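Local coordinates for protein beta-1,4-mannanase (PDB 3VUP) that hydrolyses the beta-1,4-linked backbone of mannan, probably as a digestive-fluid enzyme of the common sea hare Aplysia kurodai, at residues S58-I63 / Q260-S265; K128-L133 / L204-D209; G292-Q297 / Q306-V311. All blocks are in the same frame, centred on the assembly; numbering follows the deposited sequence.

Contact 1 of 3, residues S58-I63 / Q260-S265; sequences SMRLWI and QFHSYS
Arg60 and Gln260 both hold CG anti to the backbone N (chi1 177° for Arg60) and stay extended beyond it, which sends the guanidinium and the carboxamide from opposite walls to meet inside the (beta/alpha)8 barrel. His262 has CG anti to the carbonyl carbon, beside the backbone N, and its ring reaches the same place. Arg60 lies on strand 58-65 and the other two on strand 259-262, the second and sixth strands of the closed parallel sheet, and the nearest CA atoms of the two segments, those of Arg60 and Gln260, are 11.4 Å apart. The meeting is one of polar groups. Gln260 OE1 sits over the centre of one guanidinium face, 3.3 Å from Arg60 CZ, with the amide plane almost perpendicular (87°) to that of the arginine. Arg60 NE is just as near this oxygen, but the angle is too poor for a hydrogen bond, and NE makes a salt bridge with Asp158. Gln260 OE1 accepts from His262 NE2 at 2.8 Å; it lies in the imidazole plane, while NE2 approaches from well above the carbonyl plane. Trp62 NE1, from the same strand as Arg60, lies over the opposite guanidinium face, offset toward its rim. Glu293, Asn22 and Asn161 take the terminal nitrogens of Arg60, so its buried group is fixed on several sides, while His262 ND1 bonds Glu162. The site is consistent with the substrate cleft of a clan GH-A type barrel. The guanidinium and imidazole planes stand 68° apart, with Arg60 NH2 at the ring edge, 3.6 Å from His262 CE1.

Contact 2 of 3, residues K128-L133 / L204-D209; sequences KDQHKL and LNWQAD. With SO4 (sulfate ion), chain J.
Leu133 and Gln130 pack against Trp206 where helix 130-147 begins beside helix 197-214, two helices of the outer layer of the (beta/alpha)8 barrel. The apolar part is carried by Leu133, whose CG stands anti to the backbone N (chi1 179°) and brings CD2 within 3.6 Å of Trp206 CE3; its other methyl, CD1, reaches the chain of Gln207 at CG (4.3 Å). Gln130 is one turn nearer the helix start, and its extended chain passes the far corner of the indole at about a right angle, with CD 3.7 Å from Trp206 CH2. Its amide thus packs on carbon and bonds nothing across the contact. The polar groups of Trp206 and Gln207 have other partners: Trp206 NE1 bonds Gly249 O, and Gln207 OE1 bonds Trp111. Lys251 makes a cation-pi contact with the indole. Hydrogen bonds act within the first segment, where Asp129 is the N-cap: its OD2 accepts from Lys132 N (3.1 Å), which comes from above the carboxylate plane, and weakly from His131 N. A sulfate, probably from the crystallisation liquor, lies at the edge of the His131 ring, its O1 accepting an almost straight (171°) bond of 2.8 Å from His131 NE2.

Contact 3 of 3, residues G292-Q297 / Q306-V311; sequences GEFWEQ and QMFNYV. With SO4 (sulfate ion), chain F.
An aromatic and sulfur-aromatic packing contact joins Phe294 and the loop after barrel strand 289-293 to Met307 and Phe308 of helix 304-313. Phe294 has CG wedged between its backbone N and carbonyl carbon (chi1 60°), which turns the ring toward the helix. Its CZ points over the centre of the Phe308 face, a T-shaped stack with centroids 4.9 Å apart and planes at 69°. Met307 runs past the same ring in the opposite direction: its bent chain puts CE 3.7 Å from Phe294 CD1, and SD lies obliquely to the ring in a Met-aromatic contact. Met307 SD also lies 3.7 Å from Trp295 O. With an alanine at Phe308, Phe294 CZ is likely to lose the ring face it points at, and its ring the restraint on turning. Gln297 N bonds O4 of a sulfate at 2.8 Å, with a weak bond from Glu296 N to O2; the anion, probably from the crystallisation liquor, is also hydrogen-bonded by Arg327, Asn330 and Gln331. Glu296 OE2 bonds Ile304 N at the helix start. Such packing of the loop leaving a barrel strand on the next helix is characteristic of the beta-alpha-beta unit of a (beta/alpha)8 barrel.

Contacts 1 and 3 are neighbours, with centres 11 Å apart, and share the barrel sheet, in which strands 259-262 and 289-293 lie side by side. They touch directly: Tyr264 OH is 2.6 Å from Glu293 OE1, a probable hydrogen bond. Contact 2 stands apart in the helical layer, its centre 23 Å from that of contact 1 and 33 Å from that of contact 3, across the centre of the chain from the latter. Along the chain it is nested inside the loop closed by contact 1, and contact 3 follows both. The three thus sample the barrel's polar interior, a joint between outer helices and a loop-helix interface of a beta-alpha-beta unit, with the probable substrate cleft nearest contacts 1 and 3.

Contact 1 of 3, residues S58-I63 / Q260-S265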
loop_
_atom_site.group_PDB
_atom_site.type_symbol
_atom_site.label_atom_id
_atom_site.label_comp_id
_atom_site.label_asym_id
_atom_site.label_seq_id
_atom_site.Cartn_x
_atom_site.Cartn_y
_atom_site.Cartn_z
ATOM N N SER A 58 -10.657 -4.369 -6.714
ATOM C CA SER A 58 -9.692 -3.756 -5.780
ATOM C C SER A 58 -9.259 -2.376 -6.243
ATOM O O SER A 58 -8.878 -2.246 -7.408
ATOM C CB SER A 58 -8.408 -4.589 -5.738
ATOM O OG SER A 58 -8.564 -5.789 -5.018
ATOM N N MET A 59 -9.232 -1.394 -5.344
ATOM C CA MET A 59 -8.712 -0.058 -5.630
ATOM C C MET A 59 -7.738 0.366 -4.525
ATOM O O MET A 59 -8.138 0.395 -3.358
ATOM C CB MET A 59 -9.875 0.940 -5.677
ATOM C CG MET A 59 -9.494 2.369 -6.036
ATOM S SD MET A 59 -9.232 2.655 -7.793
ATOM C CE MET A 59 -10.909 2.937 -8.363
ATOM N N ARG A 60 -6.508 0.722 -4.890
ATOM C CA ARG A 60 -5.573 1.359 -3.970
ATOM C C ARG A 60 -5.633 2.858 -4.248
ATOM O O ARG A 60 -5.641 3.278 -5.404
ATOM C CB ARG A 60 -4.161 0.823 -4.202
ATOM C CG ARG A 60 -3.078 1.470 -3.326
ATOM C CD ARG A 60 -1.813 0.660 -3.420
ATOM N NE ARG A 60 -0.661 1.116 -2.644
ATOM C CZ ARG A 60 0.436 1.674 -3.152
ATOM N NH1 ARG A 60 0.510 2.012 -4.436
ATOM N NH2 ARG A 60 1.467 1.914 -2.352
ATOM N N LEU A 61 -5.700 3.670 -3.197
ATOM C CA LEU A 61 -5.706 5.123 -3.363
ATOM C C LEU A 61 -5.051 5.755 -2.146
ATOM O O LEU A 61 -5.020 5.166 -1.061
ATOM C CB LEU A 61 -7.113 5.681 -3.605
ATOM C CG LEU A 61 -8.064 5.863 -2.418
ATOM C CD1 LEU A 61 -9.320 6.580 -2.882
ATOM C CD2 LEU A 61 -8.431 4.538 -1.779
ATOM N N TRP A 62 -4.491 6.938 -2.347
ATOM C CA TRP A 62 -3.586 7.518 -1.371
ATOM C C TRP A 62 -4.271 8.611 -0.567
ATOM O O TRP A 62 -5.026 9.420 -1.112
ATOM C CB TRP A 62 -2.351 8.075 -2.060
ATOM C CG TRP A 62 -1.493 7.077 -2.798
ATOM C CD1 TRP A 62 -1.786 5.788 -3.156
ATOM C CD2 TRP A 62 -0.192 7.341 -3.296
ATOM N NE1 TRP A 62 -0.718 5.229 -3.829
ATOM C CE2 TRP A 62 0.273 6.174 -3.931
ATOM C CE3 TRP A 62 0.645 8.458 -3.245
ATOM C CZ2 TRP A 62 1.536 6.104 -4.534
ATOM C CZ3 TRP A 62 1.881 8.393 -3.831
ATOM C CH2 TRP A 62 2.318 7.226 -4.478
ATOM N N ILE A 63 -3.980 8.631 0.733
ATOM C CA ILE A 63 -4.699 9.466 1.687
ATOM C C ILE A 63 -3.860 10.658 2.161
ATOM O O ILE A 63 -3.963 11.736 1.582
ATOM C CB ILE A 63 -5.231 8.632 2.888
ATOM C CG1 ILE A 63 -5.939 7.349 2.399
ATOM C CG2 ILE A 63 -6.139 9.482 3.758
ATOM C CD1 ILE A 63 -7.109 7.575 1.469
ATOM N N GLN A 260 3.441 -6.490 -0.498
ATOM C CA GLN A 260 3.025 -5.781 -1.697
ATOM C C GLN A 260 4.262 -5.279 -2.418
ATOM O O GLN A 260 4.981 -4.430 -1.907
ATOM C CB GLN A 260 2.121 -4.606 -1.326
ATOM C CG GLN A 260 1.663 -3.822 -2.546
ATOM C CD GLN A 260 1.180 -2.417 -2.254
ATOM O OE1 GLN A 260 1.249 -1.548 -3.124
ATOM N NE2 GLN A 260 0.700 -2.175 -1.035
ATOM N N PHE A 261 4.523 -5.847 -3.590
ATOM C CA PHE A 261 5.677 -5.465 -4.403
ATOM C C PHE A 261 5.240 -4.519 -5.518
ATOM O O PHE A 261 4.208 -4.738 -6.152
ATOM C CB PHE A 261 6.261 -6.678 -5.134
ATOM C CG PHE A 261 6.859 -7.768 -4.265
ATOM C CD1 PHE A 261 7.118 -7.621 -2.910
ATOM C CD2 PHE A 261 7.199 -8.967 -4.873
ATOM C CE1 PHE A 261 7.693 -8.671 -2.178
ATOM C CE2 PHE A 261 7.776 -10.001 -4.162
ATOM C CZ PHE A 261 8.029 -9.851 -2.815
ATOM N N HIS A 262 6.059 -3.512 -5.809
ATOM C CA HIS A 262 5.913 -2.759 -7.047
ATOM C C HIS A 262 6.972 -3.246 -8.021
ATOM O O HIS A 262 8.061 -3.641 -7.606
ATOM C CB HIS A 262 6.062 -1.266 -6.784
ATOM C CG HIS A 262 5.075 -0.755 -5.794
ATOM N ND1 HIS A 262 5.154 0.508 -5.243
ATOM C CD2 HIS A 262 3.983 -1.336 -5.246
ATOM C CE1 HIS A 262 4.153 0.679 -4.401
ATOM N NE2 HIS A 262 3.433 -0.429 -4.375
ATOM N N SER A 263 6.654 -3.232 -9.310
ATOM C CA SER A 263 7.624 -3.692 -10.287
ATOM C C SER A 263 7.526 -2.947 -11.599
ATOM O O SER A 263 6.502 -2.978 -12.277
ATOM C CB SER A 263 7.489 -5.197 -10.523
ATOM O OG SER A 263 8.508 -5.681 -11.390
ATOM N N TYR A 264 8.636 -2.312 -11.958
ATOM C CA TYR A 264 8.763 -1.553 -13.188
ATOM C C TYR A 264 10.080 -1.914 -13.857
ATOM O O TYR A 264 11.112 -2.044 -13.199
ATOM C CB TYR A 264 8.768 -0.061 -12.873
ATOM C CG TYR A 264 7.496 0.481 -12.264
ATOM C CD1 TYR A 264 6.424 0.853 -13.069
ATOM C CD2 TYR A 264 7.368 0.639 -10.890
ATOM C CE1 TYR A 264 5.272 1.377 -12.534
ATOM C CE2 TYR A 264 6.207 1.157 -10.342
ATOM C CZ TYR A 264 5.163 1.536 -11.172
ATOM O OH TYR A 264 4.006 2.087 -10.673
ATOM N N SER A 265 10.050 -2.055 -15.173
ATOM C CA SER A 265 11.287 -2.178 -15.929
ATOM C C SER A 265 12.010 -0.831 -15.968
ATOM O O SER A 265 11.389 0.217 -15.763
ATOM C CB SER A 265 11.029 -2.713 -17.347
ATOM O OG SER A 265 10.184 -1.864 -18.113
#

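Contact 2 of 3, residues K128-L133 / L204-D209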
loop_
_atom_site.group_PDB
_atom_site.type_symbol
_atom_site.label_atom_id
_atom_site.label_comp_id
_atom_site.label_asym_id
_atom_site.label_seq_id
_atom_site.Cartn_x
_atom_site.Cartn_y
_atom_site.Cartn_z
ATOM N N LYS A 128 10.932 10.278 12.817
ATOM C CA LYS A 128 12.080 10.440 13.698
ATOM C C LYS A 128 11.749 10.582 15.188
ATOM O O LYS A 128 12.566 10.205 16.026
ATOM C CB LYS A 128 12.952 11.613 13.233
ATOM C CG LYS A 128 13.645 11.363 11.905
ATOM C CD LYS A 128 14.541 12.527 11.512
ATOM C CE LYS A 128 15.249 12.242 10.195
ATOM N NZ LYS A 128 15.844 13.466 9.587
ATOM N N ASP A 129 10.568 11.114 15.506
ATOM C CA ASP A 129 10.210 11.509 16.871
ATOM C C ASP A 129 9.059 10.641 17.376
ATOM O O ASP A 129 7.943 10.701 16.856
ATOM C CB ASP A 129 9.829 13.001 16.880
ATOM C CG ASP A 129 9.565 13.559 18.279
ATOM O OD1 ASP A 129 10.008 14.697 18.543
ATOM O OD2 ASP A 129 8.898 12.899 19.101
ATOM N N GLN A 130 9.341 9.828 18.391
ATOM C CA GLN A 130 8.353 8.899 18.938
ATOM C C GLN A 130 7.125 9.597 19.512
ATOM O O GLN A 130 6.011 9.081 19.425
ATOM C CB GLN A 130 8.986 8.009 20.012
ATOM C CG GLN A 130 10.030 7.032 19.497
ATOM C CD GLN A 130 10.473 6.037 20.561
ATOM O OE1 GLN A 130 11.190 5.079 20.274
ATOM N NE2 GLN A 130 10.042 6.261 21.795
ATOM N N HIS A 131 7.318 10.766 20.105
ATOM C CA HIS A 131 6.189 11.489 20.672
ATOM C C HIS A 131 5.268 12.035 19.596
ATOM O O HIS A 131 4.043 12.011 19.741
ATOM C CB HIS A 131 6.673 12.596 21.604
ATOM C CG HIS A 131 7.513 12.091 22.735
ATOM N ND1 HIS A 131 7.004 11.302 23.743
ATOM C CD2 HIS A 131 8.831 12.240 23.004
ATOM C CE1 HIS A 131 7.968 10.999 24.593
ATOM N NE2 HIS A 131 9.089 11.552 24.164
ATOM N N LYS A 132 5.856 12.522 18.509
ATOM C CA LYS A 132 5.053 12.979 17.385
ATOM C C LYS A 132 4.280 11.815 16.757
ATOM O O LYS A 132 3.084 11.931 16.482
ATOM C CB LYS A 132 5.912 13.734 16.370
ATOM C CG LYS A 132 6.479 15.030 16.942
ATOM C CD LYS A 132 7.319 15.794 15.939
ATOM C CE LYS A 132 7.860 17.076 16.555
ATOM N NZ LYS A 132 8.640 17.876 15.571
ATOM N N LEU A 133 4.955 10.690 16.549
ATOM C CA LEU A 133 4.283 9.510 16.032
ATOM C C LEU A 133 3.117 9.085 16.928
ATOM O O LEU A 133 2.029 8.769 16.432
ATOM C CB LEU A 133 5.274 8.364 15.873
ATOM C CG LEU A 133 4.683 7.056 15.350
ATOM C CD1 LEU A 133 3.951 7.271 14.023
ATOM C CD2 LEU A 133 5.787 6.032 15.194
ATOM N N LEU A 204 6.423 1.880 11.117
ATOM C CA LEU A 204 5.523 0.875 10.573
ATOM C C LEU A 204 4.923 -0.029 11.657
ATOM O O LEU A 204 3.714 -0.259 11.685
ATOM C CB LEU A 204 6.243 0.058 9.497
ATOM C CG LEU A 204 6.729 0.846 8.270
ATOM C CD1 LEU A 204 7.650 -0.008 7.410
ATOM C CD2 LEU A 204 5.562 1.361 7.445
ATOM N N ASN A 205 5.765 -0.525 12.557
ATOM C CA ASN A 205 5.307 -1.407 13.632
ATOM C C ASN A 205 4.238 -0.739 14.484
ATOM O O ASN A 205 3.207 -1.343 14.786
ATOM C CB ASN A 205 6.505 -1.824 14.494
ATOM C CG ASN A 205 6.118 -2.641 15.721
ATOM O OD1 ASN A 205 6.241 -2.179 16.855
ATOM N ND2 ASN A 205 5.669 -3.870 15.502
ATOM N N TRP A 206 4.472 0.508 14.887
ATOM C CA TRP A 206 3.520 1.161 15.781
ATOM C C TRP A 206 2.179 1.395 15.096
ATOM O O TRP A 206 1.125 1.231 15.708
ATOM C CB TRP A 206 4.081 2.471 16.330
ATOM C CG TRP A 206 5.154 2.295 17.374
ATOM C CD1 TRP A 206 5.849 1.149 17.678
ATOM C CD2 TRP A 206 5.642 3.305 18.264
ATOM N NE1 TRP A 206 6.740 1.396 18.696
ATOM C CE2 TRP A 206 6.636 2.710 19.072
ATOM C CE3 TRP A 206 5.342 4.658 18.450
ATOM C CZ2 TRP A 206 7.329 3.425 20.050
ATOM C CZ3 TRP A 206 6.030 5.362 19.416
ATOM C CH2 TRP A 206 7.010 4.744 20.209
ATOM N N GLN A 207 2.206 1.771 13.822
ATOM C CA GLN A 207 0.946 1.990 13.124
ATOM C C GLN A 207 0.193 0.685 12.882
ATOM O O GLN A 207 -1.023 0.623 13.062
ATOM C CB GLN A 207 1.165 2.759 11.828
ATOM C CG GLN A 207 1.626 4.191 12.038
ATOM C CD GLN A 207 1.881 4.880 10.720
ATOM O OE1 GLN A 207 0.986 5.496 10.150
ATOM N NE2 GLN A 207 3.097 4.750 10.207
ATOM N N ALA A 208 0.905 -0.354 12.464
ATOM C CA ALA A 208 0.255 -1.635 12.244
ATOM C C ALA A 208 -0.392 -2.156 13.526
ATOM O O ALA A 208 -1.503 -2.672 13.498
ATOM C CB ALA A 208 1.237 -2.650 11.679
ATOM N N ASP A 209 0.307 -2.002 14.648
ATOM C CA ASP A 209 -0.212 -2.474 15.924
ATOM C C ASP A 209 -1.432 -1.664 16.343
ATOM O O ASP A 209 -2.419 -2.218 16.827
ATOM C CB ASP A 209 0.868 -2.421 17.001
ATOM C CG ASP A 209 0.398 -2.990 18.330
ATOM O OD1 ASP A 209 0.479 -4.222 18.528
ATOM O OD2 ASP A 209 -0.034 -2.192 19.186
HETATM S S SO4 J . 12.620 11.627 24.312
HETATM O O1 SO4 J . 11.659 11.110 25.285
HETATM O O2 SO4 J . 12.125 11.371 22.961
HETATM O O3 SO4 J . 12.785 13.066 24.508
HETATM O O4 SO4 J . 13.902 10.953 24.488
#

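Contact 3 of 3, residues G292-Q297 / Q306-V311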
loop_
_atom_site.group_PDB
_atom_site.type_symbol
_atom_site.label_atom_id
_atom_site.label_comp_id
_atom_site.label_asym_id
_atom_site.label_seq_id
_atom_site.Cartn_x
_atom_site.Cartn_y
_atom_site.Cartn_z
ATOM N N GLY A 292 1.469 -4.766 -6.551
ATOM C CA GLY A 292 0.597 -3.636 -6.291
ATOM C C GLY A 292 0.802 -2.383 -7.125
ATOM O O GLY A 292 0.038 -1.432 -6.962
ATOM N N GLU A 293 1.812 -2.375 -7.997
ATOM C CA GLU A 293 1.960 -1.344 -9.032
ATOM C C GLU A 293 2.713 -1.931 -10.204
ATOM O O GLU A 293 3.689 -2.653 -10.003
ATOM C CB GLU A 293 2.778 -0.142 -8.562
ATOM C CG GLU A 293 2.146 0.774 -7.542
ATOM C CD GLU A 293 3.002 1.995 -7.252
ATOM O OE1 GLU A 293 3.922 2.299 -8.056
ATOM O OE2 GLU A 293 2.739 2.656 -6.222
ATOM N N PHE A 294 2.280 -1.562 -11.408
ATOM C CA PHE A 294 2.968 -1.850 -12.656
ATOM C C PHE A 294 2.206 -1.139 -13.764
ATOM O O PHE A 294 1.034 -0.791 -13.584
ATOM C CB PHE A 294 3.024 -3.359 -12.947
ATOM C CG PHE A 294 1.671 -4.026 -13.066
ATOM C CD1 PHE A 294 1.045 -4.177 -14.298
ATOM C CD2 PHE A 294 1.041 -4.533 -11.940
ATOM C CE1 PHE A 294 -0.182 -4.806 -14.399
ATOM C CE2 PHE A 294 -0.188 -5.168 -12.032
ATOM C CZ PHE A 294 -0.802 -5.306 -13.268
ATOM N N TRP A 295 2.860 -0.927 -14.904
ATOM C CA TRP A 295 2.164 -0.422 -16.081
ATOM C C TRP A 295 2.924 -0.764 -17.350
ATOM O O TRP A 295 4.107 -1.099 -17.309
ATOM C CB TRP A 295 1.831 1.073 -16.007
ATOM C CG TRP A 295 2.976 2.038 -15.867
ATOM C CD1 TRP A 295 4.317 1.774 -15.802
ATOM C CD2 TRP A 295 2.839 3.454 -15.781
ATOM N NE1 TRP A 295 5.019 2.953 -15.656
ATOM C CE2 TRP A 295 4.127 3.994 -15.628
ATOM C CE3 TRP A 295 1.741 4.312 -15.782
ATOM C CZ2 TRP A 295 4.346 5.368 -15.517
ATOM C CZ3 TRP A 295 1.955 5.667 -15.668
ATOM C CH2 TRP A 295 3.248 6.185 -15.527
ATOM N N GLU A 296 2.238 -0.672 -18.482
ATOM C CA GLU A 296 2.797 -1.155 -19.733
ATOM C C GLU A 296 4.016 -0.360 -20.197
ATOM O O GLU A 296 4.954 -0.932 -20.755
ATOM C CB GLU A 296 1.713 -1.173 -20.816
ATOM C CG GLU A 296 2.172 -1.760 -22.142
ATOM C CD GLU A 296 1.055 -1.931 -23.169
ATOM O OE1 GLU A 296 1.330 -1.745 -24.368
ATOM O OE2 GLU A 296 -0.078 -2.307 -22.813
ATOM N N GLN A 297 4.025 0.948 -19.961
ATOM C CA GLN A 297 5.140 1.748 -20.457
ATOM C C GLN A 297 6.477 1.353 -19.821
ATOM O O GLN A 297 7.532 1.611 -20.396
ATOM C CB GLN A 297 4.895 3.247 -20.303
ATOM C CG GLN A 297 4.904 3.759 -18.893
ATOM C CD GLN A 297 5.168 5.242 -18.867
ATOM O OE1 GLN A 297 4.351 6.030 -19.351
ATOM N NE2 GLN A 297 6.325 5.633 -18.335
ATOM N N GLN A 306 -0.822 -9.043 -20.995
ATOM C CA GLN A 306 0.196 -10.016 -20.633
ATOM C C GLN A 306 0.631 -9.838 -19.186
ATOM O O GLN A 306 0.911 -10.826 -18.499
ATOM C CB GLN A 306 1.398 -9.936 -21.572
ATOM C CG GLN A 306 1.106 -10.556 -22.927
ATOM C CD GLN A 306 2.189 -10.273 -23.941
ATOM O OE1 GLN A 306 2.810 -9.215 -23.928
ATOM N NE2 GLN A 306 2.423 -11.223 -24.827
ATOM N N MET A 307 0.694 -8.588 -18.728
ATOM C CA MET A 307 1.140 -8.318 -17.363
ATOM C C MET A 307 0.134 -8.840 -16.337
ATOM O O MET A 307 0.516 -9.523 -15.393
ATOM C CB MET A 307 1.432 -6.827 -17.169
ATOM C CG MET A 307 2.557 -6.331 -18.063
ATOM S SD MET A 307 2.973 -4.601 -17.834
ATOM C CE MET A 307 4.044 -4.718 -16.407
ATOM N N PHE A 308 -1.147 -8.526 -16.516
ATOM C CA PHE A 308 -2.162 -9.033 -15.593
ATOM C C PHE A 308 -2.193 -10.560 -15.576
ATOM O O PHE A 308 -2.271 -11.183 -14.514
ATOM C CB PHE A 308 -3.545 -8.474 -15.918
ATOM C CG PHE A 308 -3.838 -7.152 -15.251
ATOM C CD1 PHE A 308 -4.347 -7.102 -13.958
ATOM C CD2 PHE A 308 -3.598 -5.957 -15.908
ATOM C CE1 PHE A 308 -4.621 -5.890 -13.346
ATOM C CE2 PHE A 308 -3.870 -4.745 -15.301
ATOM C CZ PHE A 308 -4.379 -4.709 -14.022
ATOM N N ASN A 309 -2.105 -11.177 -16.754
ATOM C CA ASN A 309 -2.069 -12.639 -16.839
ATOM C C ASN A 309 -0.825 -13.195 -16.166
ATOM O O ASN A 309 -0.891 -14.207 -15.471
ATOM C CB ASN A 309 -2.174 -13.112 -18.291
ATOM C CG ASN A 309 -3.601 -13.129 -18.787
ATOM O OD1 ASN A 309 -4.292 -14.128 -18.667
ATOM N ND2 ASN A 309 -4.060 -12.011 -19.322
ATOM N N TYR A 310 0.314 -12.541 -16.379
ATOM C CA TYR A 310 1.558 -13.011 -15.784
ATOM C C TYR A 310 1.418 -13.078 -14.265
ATOM O O TYR A 310 1.760 -14.080 -13.637
ATOM C CB TYR A 310 2.750 -12.126 -16.175
ATOM C CG TYR A 310 4.042 -12.728 -15.696
ATOM C CD1 TYR A 310 4.452 -12.576 -14.381
ATOM C CD2 TYR A 310 4.825 -13.511 -16.536
ATOM C CE1 TYR A 310 5.600 -13.175 -13.919
ATOM C CE2 TYR A 310 5.991 -14.106 -16.085
ATOM C CZ TYR A 310 6.370 -13.939 -14.772
ATOM O OH TYR A 310 7.524 -14.540 -14.334
ATOM N N VAL A 311 0.926 -12.003 -13.666
ATOM C CA VAL A 311 0.801 -11.970 -12.218
ATOM C C VAL A 311 -0.117 -13.098 -11.743
ATOM O O VAL A 311 0.221 -13.846 -10.822
ATOM C CB VAL A 311 0.287 -10.601 -11.720
ATOM C CG1 VAL A 311 0.092 -10.626 -10.230
ATOM C CG2 VAL A 311 1.250 -9.487 -12.104
HETATM S S SO4 F . 0.016 1.879 -19.419
HETATM O O1 SO4 F . -0.171 2.866 -18.385
HETATM O O2 SO4 F . -0.759 0.833 -18.877
HETATM O O3 SO4 F . -0.758 2.196 -20.601
HETATM O O4 SO4 F . 1.426 1.864 -19.776
#